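Local structure of Asp/Glu-specific dipeptidyl-peptidase (Flavobacterium psychrophilum, 5JXF) at residues Pro79-Gly84 against Leu136-Ile141; Ser87-Pro92 against Tyr261-Phe266; Glu204-Val209 against Phe241-Asn246; Met281-Pro286 against Ser583-Thr588. The protein removes dipeptides from the N-terminus of oligopeptides as a serine peptidase of family S46, with strict specificity for Asp or Glu at the P1 position. All blocks are in the same frame, centred on the assembly; numbering follows the deposited sequence.

Contact 1: residues Pro79-Gly84 against Leu136-Ile141; sequences PHFNGG and LVVTFI
Pro79 and Phe140 meet where two antiparallel strands of the curled antiparallel sheet, 80-81 and 138-146, run side by side. Pro79 can be followed atom by atom: CB lies over the centre of the Phe140 ring, 3.6 Å from its centroid and 4° off the normal, a CH-pi contact, and it also presses on Val138 CG1 at 3.5 Å, tighter than usual for two carbons. CG, one bond on, touches Phe140 CZ and the same Val138 methyl, and CD ends near Phe140 CE2. Without the Phe140 ring, as with an alanine here, Pro79 would probably lose its aromatic floor and a gap would open beside Phe206 and Tyr261, whose rings meet that of Phe140.

The backbones are tied by the hydrogen-bonded pair His80-Thr139, His80 N to Thr139 O and Thr139 N to His80 O, each 2.8 Å. Next comes the non-hydrogen-bonded pair Phe81-Val138, on the face away from His80. Phe81 has its ring anti to the backbone N (chi1 -171°), which brings CD1 to 3.8 Å from Val138 CG2 and CE2 near Leu136 CD1; Phe241 meets this ring edge-to-face. The His80 ring turns away from the partner strand, its ND1 bonded to Cys85 O and its plane stacked on Tyr285. Beyond the paired residues, Asn82 N donates to Val137 O at 2.7 Å, while Asn82 OD1 accepts a weak but straight bond from Val137 N, 3.4 Å and 171°.

Contact 2: residues Ser87-Pro92 against Tyr261-Phe266; sequences SEVISP and YIPKHF
Phe266 holds CG between its backbone N and carbonyl carbon (chi1 69°), and this torsion lays the ring against the backbone of Ser91 and Pro92, while Val89, with CG1 anti to its own N (chi1 -167°), sends that methyl toward Pro263. The contact joins the end of strand 85-89, a member of the curled antiparallel sheet, to the irregular loop that follows strand 259-260. It is held across the two segments by apolar and CH-pi packing.

Pro92 is the main partner of the aromatic ring. Its CD sits over the centre of one face, 3.6 Å from the centroid and 12° off the normal, and CB and CG reach the CE1 side of the same ring. Ser91 C lies over that face too, with Phe266 CD2 3.6 Å from Ser91 N, so the ring rests on main-chain atoms of Ser91 as well as on a side chain. The hydroxyl of Ser91 is engaged elsewhere, with Glu722 OE2 and Lys93 N.

A second patch forms about Val89. Its CG1 meets Pro263 CG at 3.7 Å and Phe266 CB at 3.9 Å, crossing the phenylalanine side chain at about a right angle, which places one methyl between the proline and the root of the aromatic. A backbone bond between Val89 and Leu267 carries the association one residue past the loop segment. Pro263 CG lies 3.5 Å from Ser91 O, and Pro263 CD comes equally near Pro92 O.

Contact 3: residues Glu204-Val209 against Phe241-Asn246; sequences EVFKDV and FRVYAN
Strand 204-206 and strand 241-245 run at 108° to each other, their axes 8.5 Å apart at closest, and the chain comes into register with its neighbour only after Lys207, where Val209 and Val243 form an antiparallel non-hydrogen-bonded pair with CA atoms 4.7 Å apart. Next to it, Tyr244 N donates to Asp208 O at 3.0 Å. Water 2 fills the wedge where the strands diverge, accepting from Lys207 N and donating to Tyr244 O at 2.7 Å.

Phe206 reaches across this wedge. Val243 CG1 touches its CB and CG, the latter at 3.6 Å, and the two side chains cross nearly perpendicularly; Ala245 CB lies in the ring plane at the edge, 3.8 Å from CE2. This is the bend in the long strand 197-214 of the curled antiparallel sheet, where it passes from strand 138-146 to strand 239-245. Val209, its CG1 anti to the backbone N (chi1 177°), sets that methyl against Phe241 CB.

On the other face, Asp208 and Tyr244 have carboxylate and ring planes 21° apart, and OD2 lies 3.6 Å from Tyr244 CB. That carboxylate is bound by Arg210 and Asn258, whereas Tyr244 OH bonds to Glu130, which also takes a salt bridge from Arg242 NE; Arg242 NH1 makes another with Glu722 OE2.

Contact 4: residues Met281-Pro286 against Ser583-Thr588; sequences MVMGYP and STLRVT
Val282 and Thr588 exchange two backbone hydrogen bonds, Val282 N to Thr588 O at 2.6 Å and Thr588 N to Val282 O at 2.8 Å. Gly284 and Arg586 repeat the pattern two residues on, so four bonds knit strand 586-591 onto 279-284 at the edge of an eight-stranded antiparallel sheet. Past the strands, Ser583 N donates to Pro286 O at 2.8 Å with a bent N-H angle of 133°.

Several buried polar side-chain ends have partners as well. Arg586 NE donates to Thr584 OG1 at 3.2 Å, close to the guanidinium plane, and that hydroxyl also bonds to Asn582 OD1. Arg586 NH1 reaches the carbonyls of Met40 and Pro579, and NH2 reaches Asp580 O and Asn582 OD1. Thr588 OG1 pairs with Gly39 O and His656 N, and Tyr285 OH with Val78 O.

On the face carrying Met283 and Val587, Met283 CG packs against Val587 CG2, and Leu585 CD1 from the preceding loop also touches it (3.6 Å) while lying over the Tyr285 ring, 4.1 Å from its centroid. Cutting Tyr285 back to a serine is likely to leave Val78 O without this donor and Leu585 CD1 without its aromatic face. The arginine's charge is probably stabilised by several carbonyl dipoles rather than by a carboxylate among the partners named, and its orientation should be well fixed.

In the fold
Contacts 1, 2 and 3 share the curled antiparallel sheet that carries strands 80-81, 85-89, 138-146, 197-214 and 239-245; contact 4 belongs to the second, eight-stranded sheet. Contacts 1 and 3 are neighbours, their centres 9 Å apart, whereas those of contacts 3 and 4 lie about 21 Å apart. Contact 1 touches all the others and meets contact 4 across the two sheets. Along the chain contacts 1 and 2 interlock, contact 3 is nested inside the loop closed by contact 2, and contact 4 bridges a largely helical insertion of 296 residues. The probable triad residues come from both sides, His101 and Asp237 before that insertion and Ser662 after it, consistent with an active site between two beta domains.

Contact 1: residues Pro79-Gly84 against Leu136-Ile141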
loop_
_atom_site.group_PDB
_atom_site.type_symbol
_atom_site.label_atom_id
_atom_site.label_comp_id
_atom_site.label_asym_id
_atom_site.label_seq_id
_atom_site.Cartn_x
_atom_site.Cartn_y
_atom_site.Cartn_z
ATOM N N PRO A 79 -3.533 0.879 36.290
ATOM C CA PRO A 79 -2.779 2.063 36.709
ATOM C C PRO A 79 -2.151 2.852 35.545
ATOM O O PRO A 79 -1.922 2.332 34.430
ATOM C CB PRO A 79 -1.692 1.474 37.608
ATOM C CG PRO A 79 -1.451 0.083 37.026
ATOM C CD PRO A 79 -2.789 -0.381 36.505
ATOM N N HIS A 80 -1.891 4.118 35.839
ATOM C CA HIS A 80 -1.138 5.029 34.991
ATOM C C HIS A 80 0.308 4.564 34.958
ATOM O O HIS A 80 0.917 4.390 36.012
ATOM C CB HIS A 80 -1.221 6.451 35.558
ATOM C CG HIS A 80 -1.243 7.541 34.551
ATOM N ND1 HIS A 80 -0.751 7.392 33.259
ATOM C CD2 HIS A 80 -1.663 8.821 34.627
ATOM C CE1 HIS A 80 -0.901 8.514 32.602
ATOM N NE2 HIS A 80 -1.445 9.412 33.414
ATOM N N PHE A 81 0.872 4.396 33.766
ATOM C CA PHE A 81 2.246 3.912 33.634
ATOM C C PHE A 81 3.201 5.056 33.300
ATOM O O PHE A 81 3.225 5.564 32.183
ATOM C CB PHE A 81 2.332 2.811 32.557
ATOM C CG PHE A 81 3.660 2.107 32.510
ATOM C CD1 PHE A 81 3.884 0.987 33.285
ATOM C CD2 PHE A 81 4.678 2.566 31.687
ATOM C CE1 PHE A 81 5.107 0.321 33.247
ATOM C CE2 PHE A 81 5.901 1.905 31.637
ATOM C CZ PHE A 81 6.117 0.788 32.429
ATOM N N ASN A 82 3.974 5.462 34.297
ATOM C CA ASN A 82 4.874 6.606 34.206
ATOM C C ASN A 82 4.243 7.897 33.720
ATOM O O ASN A 82 4.931 8.721 33.138
ATOM C CB ASN A 82 6.057 6.274 33.307
ATOM C CG ASN A 82 7.328 6.962 33.759
ATOM O OD1 ASN A 82 7.462 7.339 34.934
ATOM N ND2 ASN A 82 8.274 7.126 32.842
ATOM N N GLY A 83 2.944 8.075 33.947
ATOM C CA GLY A 83 2.264 9.304 33.546
ATOM C C GLY A 83 2.054 9.586 32.052
ATOM O O GLY A 83 1.531 10.637 31.683
ATOM N N GLY A 84 2.429 8.656 31.179
ATOM C CA GLY A 84 2.242 8.869 29.749
ATOM C C GLY A 84 1.550 7.711 29.039
ATOM O O GLY A 84 1.088 7.854 27.912
ATOM N N LEU A 136 10.804 5.508 37.364
ATOM C CA LEU A 136 9.640 4.890 36.748
ATOM C C LEU A 136 8.595 4.691 37.819
ATOM O O LEU A 136 8.818 3.956 38.771
ATOM C CB LEU A 136 9.994 3.550 36.084
ATOM C CG LEU A 136 8.848 2.724 35.490
ATOM C CD1 LEU A 136 8.086 3.496 34.429
ATOM C CD2 LEU A 136 9.377 1.417 34.886
ATOM N N VAL A 137 7.458 5.347 37.657
ATOM C CA VAL A 137 6.364 5.189 38.593
ATOM C C VAL A 137 5.108 4.648 37.918
ATOM O O VAL A 137 4.923 4.759 36.703
ATOM C CB VAL A 137 6.036 6.515 39.292
ATOM C CG1 VAL A 137 7.317 7.134 39.907
ATOM C CG2 VAL A 137 5.367 7.473 38.331
ATOM N N VAL A 138 4.257 4.050 38.737
ATOM C CA VAL A 138 2.991 3.477 38.306
ATOM C C VAL A 138 1.953 3.950 39.314
ATOM O O VAL A 138 2.117 3.742 40.517
ATOM C CB VAL A 138 3.058 1.935 38.260
ATOM C CG1 VAL A 138 1.686 1.331 38.316
ATOM C CG2 VAL A 138 3.818 1.461 37.009
ATOM N N THR A 139 0.891 4.578 38.830
ATOM C CA THR A 139 -0.073 5.240 39.692
ATOM C C THR A 139 -1.462 4.619 39.668
ATOM O O THR A 139 -2.099 4.557 38.617
ATOM C CB THR A 139 -0.213 6.718 39.288
ATOM O OG1 THR A 139 1.059 7.372 39.397
ATOM C CG2 THR A 139 -1.259 7.414 40.156
ATOM N N PHE A 140 -1.948 4.194 40.826
ATOM C CA PHE A 140 -3.313 3.695 40.949
ATOM C C PHE A 140 -4.300 4.763 41.380
ATOM O O PHE A 140 -3.981 5.619 42.220
ATOM C CB PHE A 140 -3.353 2.523 41.937
ATOM C CG PHE A 140 -2.655 1.305 41.429
ATOM C CD1 PHE A 140 -1.278 1.200 41.504
ATOM C CD2 PHE A 140 -3.374 0.272 40.853
ATOM C CE1 PHE A 140 -0.616 0.060 41.027
ATOM C CE2 PHE A 140 -2.730 -0.863 40.371
ATOM C CZ PHE A 140 -1.343 -0.969 40.462
ATOM N N ILE A 141 -5.500 4.725 40.803
ATOM C CA ILE A 141 -6.547 5.658 41.205
ATOM C C ILE A 141 -7.393 5.118 42.373
ATOM O O ILE A 141 -8.028 4.055 42.268
ATOM C CB ILE A 141 -7.499 6.002 40.055
ATOM C CG1 ILE A 141 -6.727 6.602 38.870
ATOM C CG2 ILE A 141 -8.560 7.005 40.555
ATOM C CD1 ILE A 141 -5.816 7.751 39.268
HETATM O O HOH W 1 2.116 7.514 36.717
#

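Contact 2: residues Ser87-Pro92 against Tyr261-Phe266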
loop_
_atom_site.group_PDB
_atom_site.type_symbol
_atom_site.label_atom_id
_atom_site.label_comp_id
_atom_site.label_asym_id
_atom_site.label_seq_id
_atom_site.Cartn_x
_atom_site.Cartn_y
_atom_site.Cartn_z
ATOM N N SER A 87 -1.245 0.795 31.789
ATOM C CA SER A 87 -0.814 -0.564 32.057
ATOM C C SER A 87 -1.962 -1.266 32.772
ATOM O O SER A 87 -2.946 -0.629 33.122
ATOM C CB SER A 87 0.456 -0.585 32.894
ATOM O OG SER A 87 0.208 -0.024 34.167
ATOM N N GLU A 88 -1.885 -2.583 32.918
ATOM C CA GLU A 88 -2.960 -3.299 33.586
ATOM C C GLU A 88 -2.405 -4.444 34.420
ATOM O O GLU A 88 -1.462 -5.115 34.022
ATOM C CB GLU A 88 -3.993 -3.827 32.595
ATOM C CG GLU A 88 -3.441 -4.811 31.586
ATOM C CD GLU A 88 -3.252 -4.172 30.226
ATOM O OE1 GLU A 88 -2.969 -2.960 30.185
ATOM O OE2 GLU A 88 -3.404 -4.878 29.209
ATOM N N VAL A 89 -2.967 -4.625 35.612
ATOM C CA VAL A 89 -2.542 -5.709 36.493
ATOM C C VAL A 89 -3.138 -7.041 36.037
ATOM O O VAL A 89 -4.355 -7.150 35.884
ATOM C CB VAL A 89 -2.956 -5.447 37.949
ATOM C CG1 VAL A 89 -2.226 -6.413 38.848
ATOM C CG2 VAL A 89 -2.658 -3.972 38.345
ATOM N N ILE A 90 -2.300 -8.054 35.831
ATOM C CA ILE A 90 -2.817 -9.321 35.304
ATOM C C ILE A 90 -2.441 -10.493 36.205
ATOM O O ILE A 90 -2.517 -11.654 35.824
ATOM C CB ILE A 90 -2.337 -9.560 33.851
ATOM C CG1 ILE A 90 -0.821 -9.514 33.728
ATOM C CG2 ILE A 90 -2.912 -8.517 32.936
ATOM C CD1 ILE A 90 -0.317 -10.232 32.448
ATOM N N SER A 91 -2.086 -10.174 37.443
ATOM C CA SER A 91 -1.744 -11.193 38.427
ATOM C C SER A 91 -1.881 -10.708 39.844
ATOM O O SER A 91 -1.732 -9.518 40.096
ATOM C CB SER A 91 -0.311 -11.686 38.174
ATOM O OG SER A 91 0.464 -11.386 39.335
ATOM N N PRO A 92 -2.170 -11.628 40.782
ATOM C CA PRO A 92 -2.226 -11.107 42.156
ATOM C C PRO A 92 -0.863 -10.836 42.796
ATOM O O PRO A 92 -0.830 -10.635 44.007
ATOM C CB PRO A 92 -2.970 -12.208 42.927
ATOM C CG PRO A 92 -2.671 -13.528 42.102
ATOM C CD PRO A 92 -2.674 -13.012 40.659
ATOM N N TYR A 261 3.747 -6.178 45.044
ATOM C CA TYR A 261 2.521 -5.517 45.405
ATOM C C TYR A 261 1.335 -6.416 45.180
ATOM O O TYR A 261 1.203 -7.032 44.109
ATOM C CB TYR A 261 2.365 -4.258 44.581
ATOM C CG TYR A 261 0.998 -3.640 44.632
ATOM C CD1 TYR A 261 0.513 -3.068 45.819
ATOM C CD2 TYR A 261 0.212 -3.566 43.480
ATOM C CE1 TYR A 261 -0.728 -2.479 45.870
ATOM C CE2 TYR A 261 -1.024 -2.980 43.510
ATOM C CZ TYR A 261 -1.496 -2.438 44.712
ATOM O OH TYR A 261 -2.728 -1.849 44.725
ATOM N N ILE A 262 0.465 -6.496 46.180
ATOM C CA ILE A 262 -0.751 -7.285 46.033
ATOM C C ILE A 262 -1.904 -6.354 45.691
ATOM O O ILE A 262 -2.262 -5.463 46.474
ATOM C CB ILE A 262 -1.055 -8.112 47.315
ATOM C CG1 ILE A 262 0.133 -9.031 47.634
ATOM C CG2 ILE A 262 -2.382 -8.885 47.159
ATOM C CD1 ILE A 262 0.074 -9.658 49.021
ATOM N N PRO A 263 -2.476 -6.524 44.490
ATOM C CA PRO A 263 -3.501 -5.569 44.070
ATOM C C PRO A 263 -4.885 -5.858 44.638
ATOM O O PRO A 263 -5.164 -6.968 45.089
ATOM C CB PRO A 263 -3.516 -5.725 42.542
ATOM C CG PRO A 263 -3.122 -7.166 42.322
ATOM C CD PRO A 263 -2.122 -7.485 43.426
ATOM N N LYS A 264 -5.745 -4.848 44.593
ATOM C CA LYS A 264 -7.145 -5.005 44.939
ATOM C C LYS A 264 -7.934 -5.797 43.902
ATOM O O LYS A 264 -8.983 -6.371 44.216
ATOM C CB LYS A 264 -7.772 -3.629 45.141
ATOM C CG LYS A 264 -7.022 -2.807 46.175
ATOM C CD LYS A 264 -7.502 -1.369 46.222
ATOM C CE LYS A 264 -6.799 -0.577 47.328
ATOM N NZ LYS A 264 -6.863 0.866 46.999
ATOM N N HIS A 265 -7.425 -5.834 42.671
ATOM C CA HIS A 265 -8.094 -6.539 41.586
ATOM C C HIS A 265 -7.094 -6.758 40.456
ATOM O O HIS A 265 -6.206 -5.936 40.228
ATOM C CB HIS A 265 -9.310 -5.750 41.067
ATOM C CG HIS A 265 -10.095 -6.466 40.005
ATOM N ND1 HIS A 265 -10.913 -7.539 40.280
ATOM C CD2 HIS A 265 -10.191 -6.256 38.670
ATOM C CE1 HIS A 265 -11.472 -7.968 39.160
ATOM N NE2 HIS A 265 -11.056 -7.201 38.170
ATOM N N PHE A 266 -7.225 -7.869 39.753
ATOM C CA PHE A 266 -6.370 -8.100 38.612
ATOM C C PHE A 266 -7.232 -8.726 37.543
ATOM O O PHE A 266 -8.263 -9.302 37.857
ATOM C CB PHE A 266 -5.170 -8.982 38.970
ATOM C CG PHE A 266 -5.518 -10.407 39.272
ATOM C CD1 PHE A 266 -5.955 -10.781 40.538
ATOM C CD2 PHE A 266 -5.390 -11.382 38.288
ATOM C CE1 PHE A 266 -6.262 -12.096 40.813
ATOM C CE2 PHE A 266 -5.693 -12.697 38.556
ATOM C CZ PHE A 266 -6.131 -13.062 39.816
#

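Contact 3: residues Glu204-Val209 against Phe241-Asn246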
loop_
_atom_site.group_PDB
_atom_site.type_symbol
_atom_site.label_atom_id
_atom_site.label_comp_id
_atom_site.label_asym_id
_atom_site.label_seq_id
_atom_site.Cartn_x
_atom_site.Cartn_y
_atom_site.Cartn_z
ATOM N N GLU A 204 -2.354 6.457 44.578
ATOM C CA GLU A 204 -1.200 5.794 45.166
ATOM C C GLU A 204 -0.112 5.667 44.100
ATOM O O GLU A 204 -0.304 5.012 43.077
ATOM C CB GLU A 204 -1.569 4.412 45.718
ATOM C CG GLU A 204 -2.691 4.425 46.744
ATOM C CD GLU A 204 -2.856 3.074 47.445
ATOM O OE1 GLU A 204 -2.353 2.049 46.906
ATOM O OE2 GLU A 204 -3.488 3.044 48.534
ATOM N N VAL A 205 1.033 6.289 44.356
ATOM C CA VAL A 205 2.130 6.273 43.402
ATOM C C VAL A 205 3.200 5.283 43.786
ATOM O O VAL A 205 3.960 5.513 44.724
ATOM C CB VAL A 205 2.761 7.658 43.281
ATOM C CG1 VAL A 205 3.788 7.678 42.135
ATOM C CG2 VAL A 205 1.676 8.691 43.056
ATOM N N PHE A 206 3.269 4.162 43.084
ATOM C CA PHE A 206 4.339 3.219 43.376
ATOM C C PHE A 206 5.611 3.626 42.613
ATOM O O PHE A 206 5.529 4.147 41.501
ATOM C CB PHE A 206 3.888 1.784 43.043
ATOM C CG PHE A 206 2.800 1.278 43.968
ATOM C CD1 PHE A 206 1.481 1.695 43.794
ATOM C CD2 PHE A 206 3.106 0.437 45.040
ATOM C CE1 PHE A 206 0.494 1.258 44.639
ATOM C CE2 PHE A 206 2.117 0.012 45.905
ATOM C CZ PHE A 206 0.805 0.426 45.712
ATOM N N LYS A 207 6.776 3.412 43.220
ATOM C CA LYS A 207 8.018 3.986 42.706
ATOM C C LYS A 207 9.108 2.943 42.523
ATOM O O LYS A 207 10.244 3.265 42.170
ATOM C CB LYS A 207 8.502 5.113 43.640
ATOM C CG LYS A 207 7.619 6.367 43.572
ATOM C CD LYS A 207 7.998 7.417 44.635
ATOM C CE LYS A 207 6.764 8.140 45.211
ATOM N NZ LYS A 207 5.967 7.311 46.191
ATOM N N ASP A 208 8.758 1.690 42.770
ATOM C CA ASP A 208 9.682 0.590 42.563
ATOM C C ASP A 208 9.041 -0.397 41.583
ATOM O O ASP A 208 8.462 -1.401 41.999
ATOM C CB ASP A 208 10.034 -0.087 43.904
ATOM C CG ASP A 208 11.002 -1.250 43.743
ATOM O OD1 ASP A 208 11.471 -1.508 42.610
ATOM O OD2 ASP A 208 11.310 -1.902 44.762
ATOM N N VAL A 209 9.156 -0.086 40.288
ATOM C CA VAL A 209 8.601 -0.900 39.197
ATOM C C VAL A 209 9.719 -1.500 38.335
ATOM O O VAL A 209 10.476 -0.781 37.684
ATOM C CB VAL A 209 7.653 -0.059 38.328
ATOM C CG1 VAL A 209 7.116 -0.867 37.126
ATOM C CG2 VAL A 209 6.515 0.499 39.198
ATOM N N PHE A 241 6.038 -5.677 33.406
ATOM C CA PHE A 241 6.718 -5.100 34.554
ATOM C C PHE A 241 6.101 -5.686 35.810
ATOM O O PHE A 241 5.067 -6.356 35.722
ATOM C CB PHE A 241 6.589 -3.578 34.529
ATOM C CG PHE A 241 7.427 -2.914 33.465
ATOM C CD1 PHE A 241 7.003 -2.884 32.141
ATOM C CD2 PHE A 241 8.650 -2.334 33.785
ATOM C CE1 PHE A 241 7.774 -2.276 31.176
ATOM C CE2 PHE A 241 9.422 -1.719 32.822
ATOM C CZ PHE A 241 8.984 -1.690 31.518
ATOM N N ARG A 242 6.720 -5.465 36.974
ATOM C CA ARG A 242 6.105 -5.913 38.223
ATOM C C ARG A 242 6.157 -4.798 39.266
ATOM O O ARG A 242 7.209 -4.220 39.496
ATOM C CB ARG A 242 6.776 -7.169 38.778
ATOM C CG ARG A 242 6.065 -7.694 40.033
ATOM C CD ARG A 242 6.820 -8.798 40.723
ATOM N NE ARG A 242 7.230 -9.833 39.780
ATOM C CZ ARG A 242 6.419 -10.781 39.325
ATOM N NH1 ARG A 242 5.150 -10.813 39.722
ATOM N NH2 ARG A 242 6.873 -11.683 38.461
ATOM N N VAL A 243 5.014 -4.484 39.860
ATOM C CA VAL A 243 4.945 -3.401 40.829
ATOM C C VAL A 243 5.409 -3.962 42.185
ATOM O O VAL A 243 5.012 -5.049 42.581
ATOM C CB VAL A 243 3.525 -2.819 40.943
ATOM C CG1 VAL A 243 3.481 -1.662 41.980
ATOM C CG2 VAL A 243 3.019 -2.352 39.595
ATOM N N TYR A 244 6.278 -3.237 42.872
ATOM C CA TYR A 244 6.773 -3.677 44.178
ATOM C C TYR A 244 6.321 -2.709 45.260
ATOM O O TYR A 244 6.131 -1.516 44.984
ATOM C CB TYR A 244 8.296 -3.784 44.169
ATOM C CG TYR A 244 8.807 -5.076 43.581
ATOM C CD1 TYR A 244 8.816 -5.289 42.196
ATOM C CD2 TYR A 244 9.287 -6.080 44.407
ATOM C CE1 TYR A 244 9.286 -6.476 41.672
ATOM C CE2 TYR A 244 9.749 -7.265 43.897
ATOM C CZ TYR A 244 9.751 -7.463 42.531
ATOM O OH TYR A 244 10.218 -8.657 42.053
ATOM N N ALA A 245 6.162 -3.210 46.485
ATOM C CA ALA A 245 5.678 -2.383 47.596
ATOM C C ALA A 245 6.404 -2.725 48.900
ATOM O O ALA A 245 7.091 -3.737 48.955
ATOM C CB ALA A 245 4.182 -2.562 47.757
ATOM N N ASN A 246 6.282 -1.887 49.943
ATOM C CA ASN A 246 6.919 -2.246 51.222
ATOM C C ASN A 246 6.082 -3.262 51.992
ATOM O O ASN A 246 5.088 -3.767 51.477
ATOM C CB ASN A 246 7.203 -1.015 52.112
ATOM C CG ASN A 246 5.962 -0.193 52.432
ATOM O OD1 ASN A 246 4.835 -0.678 52.360
ATOM N ND2 ASN A 246 6.179 1.056 52.842
HETATM O O HOH W 2 6.779 1.084 45.162
#

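Contact 4: residues Met281-Pro286 against Ser583-Thr588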
loop_
_atom_site.group_PDB
_atom_site.type_symbol
_atom_site.label_atom_id
_atom_site.label_comp_id
_atom_site.label_asym_id
_atom_site.label_seq_id
_atom_site.Cartn_x
_atom_site.Cartn_y
_atom_site.Cartn_z
ATOM N N MET A 281 -14.239 -3.001 25.800
ATOM C CA MET A 281 -14.112 -1.799 26.590
ATOM C C MET A 281 -12.639 -1.517 26.864
ATOM O O MET A 281 -11.891 -2.376 27.340
ATOM C CB MET A 281 -14.893 -1.932 27.907
ATOM C CG MET A 281 -15.160 -0.619 28.580
ATOM S SD MET A 281 -15.779 -0.775 30.287
ATOM C CE MET A 281 -14.410 -1.566 31.069
ATOM N N VAL A 282 -12.235 -0.292 26.571
ATOM C CA VAL A 282 -10.871 0.112 26.808
ATOM C C VAL A 282 -10.800 1.195 27.912
ATOM O O VAL A 282 -11.450 2.229 27.842
ATOM C CB VAL A 282 -10.227 0.608 25.492
ATOM C CG1 VAL A 282 -8.812 1.033 25.730
ATOM C CG2 VAL A 282 -10.276 -0.508 24.405
ATOM N N MET A 283 -10.006 0.928 28.934
ATOM C CA MET A 283 -9.822 1.859 30.044
ATOM C C MET A 283 -8.376 2.350 30.026
ATOM O O MET A 283 -7.450 1.562 29.902
ATOM C CB MET A 283 -10.153 1.173 31.377
ATOM C CG MET A 283 -10.388 2.124 32.550
ATOM S SD MET A 283 -10.918 1.253 34.087
ATOM C CE MET A 283 -11.826 -0.085 33.277
ATOM N N GLY A 284 -8.162 3.651 30.102
ATOM C CA GLY A 284 -6.796 4.120 30.078
ATOM C C GLY A 284 -6.651 5.585 30.390
ATOM O O GLY A 284 -7.578 6.226 30.905
ATOM N N TYR A 285 -5.473 6.115 30.082
ATOM C CA TYR A 285 -5.170 7.506 30.392
ATOM C C TYR A 285 -4.820 8.331 29.135
ATOM O O TYR A 285 -3.683 8.785 28.967
ATOM C CB TYR A 285 -4.035 7.570 31.415
ATOM C CG TYR A 285 -4.345 6.821 32.701
ATOM C CD1 TYR A 285 -4.208 5.432 32.764
ATOM C CD2 TYR A 285 -4.748 7.500 33.856
ATOM C CE1 TYR A 285 -4.505 4.740 33.920
ATOM C CE2 TYR A 285 -5.045 6.796 35.037
ATOM C CZ TYR A 285 -4.916 5.430 35.053
ATOM O OH TYR A 285 -5.183 4.707 36.176
ATOM N N PRO A 286 -5.816 8.552 28.270
ATOM C CA PRO A 286 -5.606 9.359 27.061
ATOM C C PRO A 286 -5.107 10.755 27.418
ATOM O O PRO A 286 -5.675 11.437 28.283
ATOM C CB PRO A 286 -6.996 9.414 26.424
ATOM C CG PRO A 286 -7.948 9.222 27.556
ATOM C CD PRO A 286 -7.240 8.237 28.478
ATOM N N SER A 583 -5.145 13.378 30.247
ATOM C CA SER A 583 -4.303 12.415 30.952
ATOM C C SER A 583 -4.925 11.914 32.273
ATOM O O SER A 583 -4.208 11.623 33.230
ATOM C CB SER A 583 -2.915 13.006 31.222
ATOM O OG SER A 583 -2.483 13.795 30.137
ATOM N N THR A 584 -6.249 11.782 32.309
ATOM C CA THR A 584 -6.930 11.120 33.427
ATOM C C THR A 584 -7.641 9.830 32.991
ATOM O O THR A 584 -7.896 9.615 31.808
ATOM C CB THR A 584 -7.946 12.039 34.084
ATOM O OG1 THR A 584 -8.980 12.372 33.153
ATOM C CG2 THR A 584 -7.253 13.324 34.595
ATOM N N LEU A 585 -7.951 8.986 33.965
ATOM C CA LEU A 585 -8.552 7.679 33.724
ATOM C C LEU A 585 -9.898 7.792 33.016
ATOM O O LEU A 585 -10.794 8.468 33.496
ATOM C CB LEU A 585 -8.714 6.934 35.053
ATOM C CG LEU A 585 -9.277 5.516 35.035
ATOM C CD1 LEU A 585 -8.387 4.631 34.246
ATOM C CD2 LEU A 585 -9.414 5.006 36.483
ATOM N N ARG A 586 -10.031 7.145 31.860
ATOM C CA ARG A 586 -11.285 7.206 31.104
ATOM C C ARG A 586 -11.648 5.828 30.616
ATOM O O ARG A 586 -10.809 4.963 30.497
ATOM C CB ARG A 586 -11.226 8.129 29.872
ATOM C CG ARG A 586 -10.804 9.533 30.055
ATOM C CD ARG A 586 -11.769 10.343 30.907
ATOM N NE ARG A 586 -11.253 11.694 31.057
ATOM C CZ ARG A 586 -11.472 12.665 30.180
ATOM N NH1 ARG A 586 -12.232 12.437 29.114
ATOM N NH2 ARG A 586 -10.956 13.871 30.382
ATOM N N VAL A 587 -12.920 5.652 30.327
ATOM C CA VAL A 587 -13.389 4.433 29.735
ATOM C C VAL A 587 -13.936 4.764 28.347
ATOM O O VAL A 587 -14.546 5.812 28.156
ATOM C CB VAL A 587 -14.470 3.784 30.609
ATOM C CG1 VAL A 587 -15.117 2.609 29.889
ATOM C CG2 VAL A 587 -13.862 3.347 31.926
ATOM N N THR A 588 -13.687 3.876 27.389
ATOM C CA THR A 588 -14.346 3.931 26.091
ATOM C C THR A 588 -14.711 2.495 25.708
ATOM O O THR A 588 -14.068 1.546 26.160
ATOM C CB THR A 588 -13.439 4.586 25.016
ATOM O OG1 THR A 588 -14.120 4.634 23.753
ATOM C CG2 THR A 588 -12.141 3.820 24.853
#